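Local structure of probable oxidoreductase (Pseudomonas aeruginosa, 4B7C) at residues K186-F189 and L190-L194. The protein is probably an NADP-dependent oxidoreductase of the medium-chain dehydrogenase/reductase family, although its substrate is not established. Residues are numbered along the deposited sequence; the frame is centred on the assembly and turned at random.
Sequences KCRF and LVEEL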
loop_
_atom_site.group_PDB
_atom_site.type_symbol
_atom_site.label_atom_id
_atom_site.label_comp_id
_atom_site.label_asym_id
_atom_site.label_seq_id
_atom_site.Cartn_x
_atom_site.Cartn_y
_atom_site.Cartn_z
ATOM N N LYS B 186 -4.461 -7.264 -29.011
ATOM C CA LYS B 186 -3.497 -7.241 -27.903
ATOM C C LYS B 186 -3.606 -8.503 -27.057
ATOM O O LYS B 186 -2.603 -9.140 -26.740
ATOM C CB LYS B 186 -3.695 -6.001 -27.030
ATOM C CG LYS B 186 -3.107 -4.736 -27.631
ATOM C CD LYS B 186 -3.332 -3.527 -26.732
ATOM C CE LYS B 186 -2.664 -2.280 -27.294
ATOM N NZ LYS B 186 -2.820 -1.117 -26.377
ATOM N N CYS B 187 -4.834 -8.866 -26.704
ATOM C CA CYS B 187 -5.080 -10.034 -25.845
ATOM C C CYS B 187 -4.661 -11.339 -26.507
ATOM O O CYS B 187 -4.067 -12.213 -25.862
ATOM C CB CYS B 187 -6.541 -10.087 -25.409
ATOM S SG CYS B 187 -6.944 -8.784 -24.205
ATOM N N ARG B 188 -4.957 -11.463 -27.798
ATOM C CA ARG B 188 -4.519 -12.625 -28.588
ATOM C C ARG B 188 -3.005 -12.723 -28.598
ATOM O O ARG B 188 -2.433 -13.786 -28.364
ATOM C CB ARG B 188 -5.019 -12.504 -30.031
ATOM C CG ARG B 188 -4.761 -13.717 -30.926
ATOM C CD ARG B 188 -4.515 -13.359 -32.401
ATOM N NE ARG B 188 -3.371 -12.487 -32.702
ATOM C CZ ARG B 188 -2.102 -12.885 -32.825
ATOM N NH1 ARG B 188 -1.765 -14.155 -32.632
ATOM N NH2 ARG B 188 -1.159 -11.997 -33.120
ATOM N N PHE B 189 -2.368 -11.592 -28.869
ATOM C CA PHE B 189 -0.902 -11.506 -28.886
ATOM C C PHE B 189 -0.283 -11.982 -27.567
ATOM O O PHE B 189 0.665 -12.769 -27.554
ATOM C CB PHE B 189 -0.474 -10.066 -29.192
ATOM C CG PHE B 189 1.007 -9.858 -29.150
ATOM C CD1 PHE B 189 1.818 -10.297 -30.196
ATOM C CD2 PHE B 189 1.594 -9.232 -28.066
ATOM C CE1 PHE B 189 3.190 -10.111 -30.158
ATOM C CE2 PHE B 189 2.959 -9.046 -28.025
ATOM C CZ PHE B 189 3.758 -9.489 -29.064
ATOM N N LEU B 190 -0.846 -11.521 -26.455
ATOM C CA LEU B 190 -0.360 -11.908 -25.125
ATOM C C LEU B 190 -0.374 -13.417 -24.915
ATOM O O LEU B 190 0.597 -14.001 -24.429
ATOM C CB LEU B 190 -1.192 -11.236 -24.022
ATOM C CG LEU B 190 -1.061 -9.717 -23.883
ATOM C CD1 LEU B 190 -2.041 -9.185 -22.838
ATOM C CD2 LEU B 190 0.370 -9.327 -23.547
ATOM N N VAL B 191 -1.486 -14.043 -25.271
ATOM C CA VAL B 191 -1.662 -15.478 -25.038
ATOM C C VAL B 191 -0.906 -16.312 -26.070
ATOM O O VAL B 191 -0.115 -17.185 -25.712
ATOM C CB VAL B 191 -3.153 -15.871 -25.064
ATOM C CG1 VAL B 191 -3.310 -17.387 -24.967
ATOM C CG2 VAL B 191 -3.902 -15.173 -23.939
ATOM N N GLU B 192 -1.133 -16.019 -27.345
ATOM C CA GLU B 192 -0.608 -16.866 -28.433
ATOM C C GLU B 192 0.881 -16.660 -28.719
ATOM O O GLU B 192 1.585 -17.612 -29.043
ATOM C CB GLU B 192 -1.424 -16.682 -29.721
ATOM C CG GLU B 192 -2.833 -17.247 -29.623
ATOM C CD GLU B 192 -3.666 -17.072 -30.876
ATOM O OE1 GLU B 192 -3.090 -16.774 -31.947
ATOM O OE2 GLU B 192 -4.900 -17.258 -30.778
ATOM N N GLU B 193 1.351 -15.421 -28.605
ATOM C CA GLU B 193 2.761 -15.103 -28.897
ATOM C C GLU B 193 3.650 -15.067 -27.654
ATOM O O GLU B 193 4.750 -15.613 -27.663
ATOM C CB GLU B 193 2.884 -13.771 -29.646
ATOM C CG GLU B 193 2.104 -13.706 -30.949
ATOM C CD GLU B 193 2.417 -14.865 -31.883
ATOM O OE1 GLU B 193 3.613 -15.147 -32.107
ATOM O OE2 GLU B 193 1.466 -15.505 -32.378
ATOM N N LEU B 194 3.181 -14.420 -26.589
ATOM C CA LEU B 194 4.010 -14.240 -25.380
ATOM C C LEU B 194 3.852 -15.339 -24.337
ATOM O O LEU B 194 4.634 -15.419 -23.385
ATOM C CB LEU B 194 3.749 -12.878 -24.733
ATOM C CG LEU B 194 4.030 -11.648 -25.588
ATOM C CD1 LEU B 194 3.842 -10.374 -24.775
ATOM C CD2 LEU B 194 5.429 -11.707 -26.186
#
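Phe-189 sets its ring obliquely against Leu-194 and the CB-CG part of Glu-193, five and four residues further along the chain. Its CG stands anti to the backbone N (chi1 177°), beside the carbonyl carbon, which places the ring next to both. Phe-189 CE2 lies 3.6 Å from Leu-194 CD1. Phe-189 CD1 lies 3.5 Å from Glu-193 CG. A flat, broad side chain suits this place, since it can touch both neighbours and also make a cation-pi contact with Arg-306. Beside it, Arg-188 bends at chi2 and chi3 and brings NH1 between two carboxylates. Glu-192 OE1 accepts a hydrogen bond of 3.0 Å from Arg-188 NH1, in the guanidinium plane but from above the carboxylate plane, while Glu-193 OE2 completes a longer salt bridge at 3.5 Å from that NH1. Arg-188 NE pairs with Glu-185. Phe-189 O accepts from both Glu-193 N (2.9 Å) and Leu-194 N (3.2 Å), where the backbone widens into a pi-type turn. Helix 184-193 links strands 176-181 and 198-201 in a Rossmann beta-alpha-beta unit; branched apolar side chains suit buried Leu-190, against Ala-158 and Phe-196, and Leu-194, against helix 161-172. Arg-188 probably reduces the repulsion among the three carboxylates.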